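Local coordinates for catalase (Corynebacterium glutamicum atcc 13032, PDB 4B7H) that breaks hydrogen peroxide down to water and oxygen at a haem iron, carries bound NADPH, and is inhibited by nitric oxide, at the interface of chains A and B and the interface of chains A and C. Residues are numbered along the deposited sequence; one frame, centred on the assembly and turned at random. Chains: chain A/B/C, Catalase.

Contact 1: the interface of chains A and B. Residues chain A 35-36, 38, 41, 45; chain B 343, 440-441.
The guanidinium of B:Arg343 meets chain A at its edge, where the carbonyl oxygen of A:Pro41 and a water lie in its plane. Its NH2 gives a hydrogen bond of 2.9 Å to A:Pro41 O, 7° out of the guanidinium plane and on a carbonyl lone pair. The neighbouring NE binds the water, which also touches A:Pro41 O, and together these links fix the group's rotation. NH1, the other terminal nitrogen, lies near the methyl CG2 of A:Ile35. The amide of A:Asn45 stands at 75° to the guanidinium plane, and its ND2 packs on the aliphatic stem at B:Arg343 CG, 3.5 Å away. That stem, extended from CG to NE, passes at about a right angle to A:Thr38, whose CG2 lies 4.0 Å from B:Arg343 CD. The backbones join in an antiparallel bridge between strand 38-39 of chain A and strand 439-441 of chain B: A:Thr38 N binds B:Val440 O, and B:Val440 N binds A:Thr38 O, each at 2.9 Å. With A:Thr38 OG1 set between its backbone N and carbonyl carbon (chi1 55°), CG2 is the branch turned to the arginine. Bridge and arginine together dock chain B on chain A in the catalase tetramer. Within chain A, A:Ser36 OG steadies the A:Asn45 amide through OD1 at 3.0 Å, and a water joins B:Arg441 NE, at 2.8 Å, to A:Ile35 O.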
ATOM      1  N   ILE A  35      19.903 -23.980  -6.760  1.00  6.92           N
ATOM      2  CA  ILE A  35      19.578 -25.000  -5.765  1.00  8.68           C
ATOM      3  C   ILE A  35      19.351 -24.343  -4.421  1.00  8.83           C
ATOM      4  O   ILE A  35      20.157 -23.509  -3.998  1.00  8.63           O
ATOM      5  CB  ILE A  35      20.725 -26.035  -5.627  1.00  9.65           C
ATOM      6  CG1 ILE A  35      21.036 -26.670  -6.990  1.00 10.47           C
ATOM      7  CG2 ILE A  35      20.388 -27.085  -4.560  1.00 10.28           C
ATOM      8  CD1 ILE A  35      22.143 -27.708  -6.958  1.00 11.19           C
ATOM      9  N   SER A  36      18.250 -24.710  -3.765  1.00  8.79           N
ATOM     10  CA  SER A  36      17.926 -24.183  -2.439  1.00  8.21           C
ATOM     11  C   SER A  36      18.435 -25.106  -1.333  1.00  8.64           C
ATOM     12  O   SER A  36      18.680 -26.300  -1.567  1.00  9.38           O
ATOM     13  CB  SER A  36      16.417 -23.924  -2.302  1.00  9.27           C
ATOM     14  OG  SER A  36      15.647 -25.088  -2.575  1.00 10.30           O
ATOM     15  N   THR A  38      18.650 -27.371   2.027  1.00  9.49           N
ATOM     16  CA  THR A  38      17.790 -28.315   2.729  1.00 10.24           C
ATOM     17  C   THR A  38      18.542 -28.970   3.886  1.00  9.52           C
ATOM     18  O   THR A  38      19.781 -28.967   3.915  1.00 10.48           O
ATOM     19  CB  THR A  38      17.254 -29.400   1.762  1.00 10.44           C
ATOM     20  OG1 THR A  38      18.354 -30.051   1.108  1.00 10.78           O
ATOM     21  CG2 THR A  38      16.320 -28.791   0.698  1.00 11.60           C
ATOM     22  N   PRO A  41      19.924 -33.888   1.846  1.00 10.52           N
ATOM     23  CA  PRO A  41      19.458 -33.787   0.452  1.00 11.12           C
ATOM     24  C   PRO A  41      17.957 -34.060   0.272  1.00 11.70           C
ATOM     25  O   PRO A  41      17.324 -33.443  -0.585  1.00 11.95           O
ATOM     26  CB  PRO A  41      20.284 -34.859  -0.267  1.00 11.62           C
ATOM     27  CG  PRO A  41      21.552 -34.946   0.541  1.00 11.88           C
ATOM     28  CD  PRO A  41      21.079 -34.798   1.975  1.00 10.92           C
ATOM     29  N   ASN A  45      13.191 -28.127   3.227  1.00  8.91           N
ATOM     30  CA  ASN A  45      13.787 -26.827   2.983  1.00  9.32           C
ATOM     31  C   ASN A  45      13.927 -26.058   4.290  1.00  8.47           C
ATOM     32  O   ASN A  45      13.002 -26.034   5.109  1.00  9.06           O
ATOM     33  CB  ASN A  45      12.944 -26.033   1.981  1.00  8.72           C
ATOM     34  CG  ASN A  45      13.341 -26.323   0.558  1.00  9.66           C
ATOM     35  OD1 ASN A  45      14.092 -25.557  -0.055  1.00 13.53           O
ATOM     36  ND2 ASN A  45      12.879 -27.443   0.033  1.00  8.95           N
TER
ATOM     37  N   ARG B 343      10.873 -29.927  -3.323  1.00  8.77           N
ATOM     38  CA  ARG B 343      11.355 -28.588  -2.991  1.00  8.93           C
ATOM     39  C   ARG B 343      10.534 -27.486  -3.640  1.00  8.94           C
ATOM     40  O   ARG B 343      10.468 -26.361  -3.132  1.00  8.49           O
ATOM     41  CB  ARG B 343      12.822 -28.428  -3.376  1.00  8.99           C
ATOM     42  CG  ARG B 343      13.726 -29.409  -2.680  1.00  9.75           C
ATOM     43  CD  ARG B 343      15.148 -29.220  -3.141  1.00 10.16           C
ATOM     44  NE  ARG B 343      15.984 -30.332  -2.712  1.00 10.39           N
ATOM     45  CZ  ARG B 343      17.218 -30.546  -3.153  1.00 10.29           C
ATOM     46  NH1 ARG B 343      17.758 -29.704  -4.028  1.00 11.17           N
ATOM     47  NH2 ARG B 343      17.912 -31.594  -2.718  1.00 10.10           N
ATOM     48  N   VAL B 440      22.618 -28.402   3.539  1.00  9.92           N
ATOM     49  CA  VAL B 440      23.361 -28.565   2.300  1.00  9.88           C
ATOM     50  C   VAL B 440      22.604 -27.954   1.126  1.00  9.97           C
ATOM     51  O   VAL B 440      21.402 -27.678   1.211  1.00 10.36           O
ATOM     52  CB  VAL B 440      23.598 -30.057   1.969  1.00 10.39           C
ATOM     53  CG1 VAL B 440      24.614 -30.681   2.927  1.00 13.67           C
ATOM     54  CG2 VAL B 440      22.270 -30.839   1.986  1.00 10.49           C
ATOM     55  N   ARG B 441      23.322 -27.750   0.029  1.00  9.70           N
ATOM     56  CA  ARG B 441      22.701 -27.575  -1.287  1.00  8.86           C
ATOM     57  C   ARG B 441      23.110 -28.800  -2.094  1.00  8.84           C
ATOM     58  O   ARG B 441      24.292 -28.972  -2.423  1.00 10.02           O
ATOM     59  CB  ARG B 441      23.177 -26.290  -1.967  1.00  9.59           C
ATOM     60  CG  ARG B 441      22.804 -25.040  -1.189  1.00  9.18           C
ATOM     61  CD  ARG B 441      23.342 -23.770  -1.839  1.00  8.63           C
ATOM     62  NE  ARG B 441      22.978 -22.596  -1.049  1.00  8.95           N
ATOM     63  CZ  ARG B 441      23.722 -22.082  -0.071  1.00  9.26           C
ATOM     64  NH1 ARG B 441      24.896 -22.615   0.235  1.00 10.66           N
ATOM     65  NH2 ARG B 441      23.300 -21.022   0.602  1.00 10.34           N
TER
HETATM   66  O   HOH W   1      20.502 -21.745  -1.950  1.00  8.48           O
HETATM   67  O   HOH W   2      12.642 -24.647  -3.329  1.00 10.24           O
HETATM   68  O   HOH W   3      14.674 -31.999  -0.689  1.00 13.93           O

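Contact 2: the interface of chains A and B. Residues chain A 33-34, 51, 55; chain B 153-154, 156-157.
Helix 50-59 of chain A and the loop at A:Glu33 and A:Asn34 meet the 3-10 turn 152-154 and the start of helix 155-162 of chain B, in a mixed salt-bridge and apolar patch of the A-B subunit interface of the tetramer. A:Lys55, its CG trans to the backbone N (chi1 -172°) and its chain extended beyond, sends NZ across to B:Met153 O at 2.9 Å and, in a salt bridge, to B:Asp157 OD2 at 2.8 Å. The same NZ bridges to A:Glu33 OE1 of its own chain, so three oxygens grip the ammonium. B:Lys154, bent along its chain, runs alongside A:Asn34 and gives bonds to A:Asn34 OD1, in the carbonyl plane, and to A:Glu33 O, from above that carbonyl's plane. Its NZ also salt-bridges B:Asp157 OD2, which thus receives the two lysines from opposite faces of its carboxylate. This alternation of charges probably favours the ionised carboxylates. The thioether of B:Met153 lies across the lysine stem, with SD 3.9 Å from A:Lys55 CD and 3.7 Å from A:His51 CD2, while B:Pro156 CG touches A:Lys55 CG. A:His51 also positions A:Glu33: its NE2 binds OE1 at 2.8 Å, the oxygen 4° out of the imidazole plane.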
ATOM      1  N   GLU A  33      21.871 -19.667  -7.750  1.00  8.28           N
ATOM      2  CA  GLU A  33      20.597 -19.285  -8.353  1.00  7.42           C
ATOM      3  C   GLU A  33      19.803 -20.520  -8.756  1.00  8.26           C
ATOM      4  O   GLU A  33      18.721 -20.394  -9.327  1.00  7.96           O
ATOM      5  CB  GLU A  33      20.821 -18.429  -9.604  1.00  7.91           C
ATOM      6  CG  GLU A  33      21.530 -17.107  -9.365  1.00  7.92           C
ATOM      7  CD  GLU A  33      20.706 -16.103  -8.571  1.00  8.69           C
ATOM      8  OE1 GLU A  33      19.560 -16.417  -8.156  1.00  8.04           O
ATOM      9  OE2 GLU A  33      21.201 -14.970  -8.383  1.00  9.04           O
ATOM     10  N   ASN A  34      20.352 -21.703  -8.468  1.00  7.30           N
ATOM     11  CA  ASN A  34      19.821 -22.964  -8.976  1.00  7.58           C
ATOM     12  C   ASN A  34      19.277 -23.935  -7.934  1.00  6.53           C
ATOM     13  O   ASN A  34      18.320 -24.666  -8.208  1.00  8.68           O
ATOM     14  CB  ASN A  34      20.895 -23.691  -9.796  1.00  7.83           C
ATOM     15  CG  ASN A  34      21.277 -22.940 -11.068  1.00  8.32           C
ATOM     16  OD1 ASN A  34      20.509 -22.111 -11.579  1.00  8.30           O
ATOM     17  ND2 ASN A  34      22.469 -23.231 -11.594  1.00  9.61           N
ATOM     18  N   HIS A  51      18.741 -15.970   0.423  1.00  8.22           N
ATOM     19  CA  HIS A  51      18.569 -15.625  -0.980  1.00  7.91           C
ATOM     20  C   HIS A  51      17.272 -16.183  -1.565  1.00  8.41           C
ATOM     21  O   HIS A  51      16.571 -15.482  -2.290  1.00  8.93           O
ATOM     22  CB  HIS A  51      19.774 -16.069  -1.809  1.00  8.71           C
ATOM     23  CG  HIS A  51      19.638 -15.749  -3.261  1.00  7.24           C
ATOM     24  ND1 HIS A  51      19.430 -14.466  -3.720  1.00  8.26           N
ATOM     25  CD2 HIS A  51      19.665 -16.545  -4.357  1.00  8.06           C
ATOM     26  CE1 HIS A  51      19.336 -14.485  -5.039  1.00  8.09           C
ATOM     27  NE2 HIS A  51      19.475 -15.735  -5.449  1.00  7.89           N
ATOM     28  N   LYS A  55      14.586 -13.636  -3.130  1.00  7.47           N
ATOM     29  CA  LYS A  55      14.275 -13.800  -4.547  1.00  7.52           C
ATOM     30  C   LYS A  55      12.778 -14.019  -4.772  1.00  7.53           C
ATOM     31  O   LYS A  55      12.164 -13.369  -5.619  1.00  7.66           O
ATOM     32  CB  LYS A  55      15.088 -14.979  -5.098  1.00  7.85           C
ATOM     33  CG  LYS A  55      15.022 -15.176  -6.607  1.00  8.88           C
ATOM     34  CD  LYS A  55      16.069 -16.201  -7.053  1.00  8.48           C
ATOM     35  CE  LYS A  55      16.045 -16.445  -8.559  1.00  8.75           C
ATOM     36  NZ  LYS A  55      17.084 -17.472  -8.922  1.00  7.88           N
TER
ATOM     37  N   MET B 153      14.079 -22.283  -6.161  1.00  8.08           N
ATOM     38  CA  MET B 153      15.093 -21.262  -6.403  1.00  7.91           C
ATOM     39  C   MET B 153      15.052 -20.783  -7.858  1.00  7.47           C
ATOM     40  O   MET B 153      15.366 -19.631  -8.154  1.00  8.19           O
ATOM     41  CB  MET B 153      16.477 -21.812  -6.051  1.00  8.52           C
ATOM     42  CG  MET B 153      17.604 -20.801  -6.203  1.00  8.13           C
ATOM     43  SD  MET B 153      17.454 -19.338  -5.155  1.00  8.99           S
ATOM     44  CE  MET B 153      18.187 -19.977  -3.652  1.00 10.77           C
ATOM     45  N   LYS B 154      14.665 -21.682  -8.759  1.00  8.10           N
ATOM     46  CA  LYS B 154      14.656 -21.394 -10.183  1.00  8.50           C
ATOM     47  C   LYS B 154      13.331 -20.843 -10.702  1.00  8.25           C
ATOM     48  O   LYS B 154      13.248 -20.437 -11.856  1.00  7.91           O
ATOM     49  CB  LYS B 154      15.001 -22.669 -10.954  1.00  8.30           C
ATOM     50  CG  LYS B 154      16.448 -23.122 -10.780  1.00  9.53           C
ATOM     51  CD  LYS B 154      17.158 -23.219 -12.126  1.00  9.02           C
ATOM     52  CE  LYS B 154      17.208 -21.876 -12.843  1.00  9.74           C
ATOM     53  NZ  LYS B 154      18.053 -20.859 -12.139  1.00  9.91           N
ATOM     54  N   PRO B 156      11.456 -17.994 -10.196  1.00  6.89           N
ATOM     55  CA  PRO B 156      11.381 -16.650 -10.781  1.00  7.15           C
ATOM     56  C   PRO B 156      12.148 -16.525 -12.103  1.00  6.91           C
ATOM     57  O   PRO B 156      11.753 -15.733 -12.961  1.00  8.30           O
ATOM     58  CB  PRO B 156      12.009 -15.769  -9.696  1.00  7.83           C
ATOM     59  CG  PRO B 156      11.708 -16.513  -8.426  1.00  7.88           C
ATOM     60  CD  PRO B 156      11.951 -17.942  -8.809  1.00  8.23           C
ATOM     61  N   ASP B 157      13.225 -17.291 -12.271  1.00  6.81           N
ATOM     62  CA  ASP B 157      13.931 -17.315 -13.555  1.00  7.26           C
ATOM     63  C   ASP B 157      13.017 -17.792 -14.667  1.00  7.09           C
ATOM     64  O   ASP B 157      12.937 -17.168 -15.730  1.00  8.18           O
ATOM     65  CB  ASP B 157      15.176 -18.207 -13.486  1.00  7.66           C
ATOM     66  CG  ASP B 157      16.174 -17.706 -12.474  1.00  8.07           C
ATOM     67  OD1 ASP B 157      16.609 -16.548 -12.624  1.00  8.23           O
ATOM     68  OD2 ASP B 157      16.498 -18.442 -11.511  1.00  9.13           O
TER

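Contact 3: the interface of chains A and C. Residues chain A 357, 362-363, 382-384; chain C 58, 61.
C:His58, A:Asn363 and the side chain of C:Arg61 form the close-fitting part of this contact, whereas on another side the backbone carbonyl of C:Arg61 reaches A:Ser384 through a water. The patch docks the end of helix 50-59 of chain C, and the following C:Arg61, on chain A in the A-C interface of the tetramer. The imidazole NE2 of C:His58 gives a nearly straight hydrogen bond (173° at the hydrogen) to A:Asn363 OD1 at 2.8 Å. The oxygen lies in the ring plane, but the donor stands above the amide plane, and amide and ring are turned 47° apart. Around the same ring, CD2 faces A:Ala362 O and CE1 faces A:Glu382 O, 3.5 Å away; both carbonyl oxygens lie off the ring plane, to one side. With CG trans to the backbone N (chi1 -173°), the ring projects from its helix towards these loops. The asparagine is positioned from behind: ND2 donates to the carbonyls of A:Glu382, at 3.0 Å, and A:Ser384, at 2.9 Å, which fixes the amide with OD1 towards the histidine. The methyl of A:Ala362 packs on C:Arg61 CB at 3.7 Å. The extended C:Arg61 crosses A:Arg357 at about a right angle, where CD of A:Arg357 sits over the rim of one face of the C:Arg61 guanidinium. The water-mediated side is looser: a water links C:Arg61 O to both OG and the backbone N of A:Ser384, the latter at 2.9 Å.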
ATOM      1  N   ARG A 357      -0.599   8.936  -7.062  1.00  6.79           N
ATOM      2  CA  ARG A 357      -0.244   8.790  -5.655  1.00  6.79           C
ATOM      3  C   ARG A 357      -0.540   7.366  -5.169  1.00  7.48           C
ATOM      4  O   ARG A 357       0.189   6.837  -4.336  1.00  8.25           O
ATOM      5  CB  ARG A 357      -1.007   9.814  -4.807  1.00  7.34           C
ATOM      6  CG  ARG A 357      -0.520  11.240  -5.011  1.00  8.40           C
ATOM      7  CD  ARG A 357      -1.485  12.295  -4.452  1.00  8.57           C
ATOM      8  NE  ARG A 357      -1.093  13.612  -4.946  1.00  8.98           N
ATOM      9  CZ  ARG A 357      -1.908  14.506  -5.497  1.00  9.22           C
ATOM     10  NH1 ARG A 357      -3.216  14.279  -5.568  1.00  9.68           N
ATOM     11  NH2 ARG A 357      -1.400  15.647  -5.953  1.00 10.00           N
ATOM     12  N   ALA A 362       3.252   7.852  -2.936  1.00  7.88           N
ATOM     13  CA  ALA A 362       3.259   9.262  -2.561  1.00  8.44           C
ATOM     14  C   ALA A 362       4.435  10.023  -3.165  1.00  7.89           C
ATOM     15  O   ALA A 362       4.323  11.214  -3.469  1.00  9.01           O
ATOM     16  CB  ALA A 362       3.264   9.408  -1.051  1.00  9.35           C
ATOM     17  N   ASN A 363       5.559   9.336  -3.343  1.00  7.13           N
ATOM     18  CA  ASN A 363       6.767   9.990  -3.816  1.00  7.41           C
ATOM     19  C   ASN A 363       7.106   9.711  -5.269  1.00  7.21           C
ATOM     20  O   ASN A 363       8.263   9.803  -5.672  1.00  7.78           O
ATOM     21  CB  ASN A 363       7.933   9.682  -2.871  1.00  7.74           C
ATOM     22  CG  ASN A 363       7.860  10.512  -1.610  1.00  6.92           C
ATOM     23  OD1 ASN A 363       7.597  11.707  -1.688  1.00  8.13           O
ATOM     24  ND2 ASN A 363       8.051   9.889  -0.445  1.00  7.41           N
ATOM     25  N   GLU A 382       8.852  13.602   3.673  1.00  7.27           N
ATOM     26  CA  GLU A 382       8.501  12.264   4.151  1.00  7.88           C
ATOM     27  C   GLU A 382       7.666  11.494   3.131  1.00  7.66           C
ATOM     28  O   GLU A 382       7.865  11.654   1.917  1.00  7.76           O
ATOM     29  CB  GLU A 382       7.881  12.324   5.559  1.00  7.87           C
ATOM     30  CG  GLU A 382       8.810  13.089   6.490  1.00  8.42           C
ATOM     31  CD  GLU A 382       8.336  13.223   7.924  1.00  9.82           C
ATOM     32  OE1 GLU A 382       7.265  12.697   8.282  1.00 10.75           O
ATOM     33  OE2 GLU A 382       9.054  13.879   8.707  1.00 11.38           O
ATOM     34  N   GLY A 383       6.756  10.651   3.610  1.00  7.82           N
ATOM     35  CA  GLY A 383       6.044   9.726   2.746  1.00  8.55           C
ATOM     36  C   GLY A 383       6.854   8.474   2.438  1.00  8.20           C
ATOM     37  O   GLY A 383       8.087   8.445   2.555  1.00  8.18           O
ATOM     38  N   SER A 384       6.147   7.429   2.030  1.00  7.20           N
ATOM     39  CA  SER A 384       6.767   6.147   1.698  0.52  7.54           C
ATOM     40  C   SER A 384       7.876   6.295   0.669  1.00  7.30           C
ATOM     41  O   SER A 384       7.744   7.054  -0.294  1.00  7.60           O
ATOM     42  CB  SER A 384       5.723   5.176   1.132  0.52  7.29           C
ATOM     43  OG  SER A 384       4.712   4.887   2.079  0.52  7.32           O
TER
ATOM     44  N   HIS C  58       0.149  15.625  -0.412  1.00  6.67           N
ATOM     45  CA  HIS C  58       1.389  14.951  -0.073  1.00  6.92           C
ATOM     46  C   HIS C  58       1.582  14.930   1.450  1.00  7.56           C
ATOM     47  O   HIS C  58       2.039  13.924   2.015  1.00  7.05           O
ATOM     48  CB  HIS C  58       2.615  15.525  -0.795  1.00  8.37           C
ATOM     49  CG  HIS C  58       3.848  14.714  -0.561  1.00  8.50           C
ATOM     50  ND1 HIS C  58       4.617  14.826   0.577  1.00 11.76           N
ATOM     51  CD2 HIS C  58       4.492  13.833  -1.364  1.00  7.27           C
ATOM     52  CE1 HIS C  58       5.668  14.028   0.473  1.00  8.01           C
ATOM     53  NE2 HIS C  58       5.611  13.412  -0.692  1.00 12.28           N
ATOM     54  N   ARG C  61       0.011  12.079   3.101  1.00  6.82           N
ATOM     55  CA  ARG C  61       0.695  10.800   2.901  1.00  6.92           C
ATOM     56  C   ARG C  61       2.087  10.774   3.538  1.00  6.78           C
ATOM     57  O   ARG C  61       2.912   9.913   3.224  1.00  7.92           O
ATOM     58  CB  ARG C  61       0.762  10.462   1.406  1.00  7.81           C
ATOM     59  CG  ARG C  61      -0.621  10.172   0.830  1.00  8.53           C
ATOM     60  CD  ARG C  61      -0.668  10.119  -0.702  1.00  8.36           C
ATOM     61  NE  ARG C  61      -2.016   9.725  -1.113  1.00  8.28           N
ATOM     62  CZ  ARG C  61      -3.075  10.528  -1.074  1.00  7.45           C
ATOM     63  NH1 ARG C  61      -2.935  11.809  -0.719  1.00  8.59           N
ATOM     64  NH2 ARG C  61      -4.275  10.054  -1.402  1.00  8.57           N
TER
HETATM   65  O   HOH W   4       3.251   7.590   1.866  1.00  8.01           O

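Contacts 1 and 2 belong to the same A-B interface, their C-alpha centres about 12 Å apart, and are joined in sequence through A:Asn34 and A:Ile35. Contact 3 lies in the A-C interface, about 41 Å from contact 1 and about 32 Å from contact 2. Helix 50-59 serves contact 2 from chain A and contact 3 from chain C, while helix 343-359 gives its first residue, from chain B, to contact 1 and A:Arg357, near its end, to contact 3. Each subunit thus uses the same elements towards different neighbours, and with the two-fold twins of each patch this ties the four copies together.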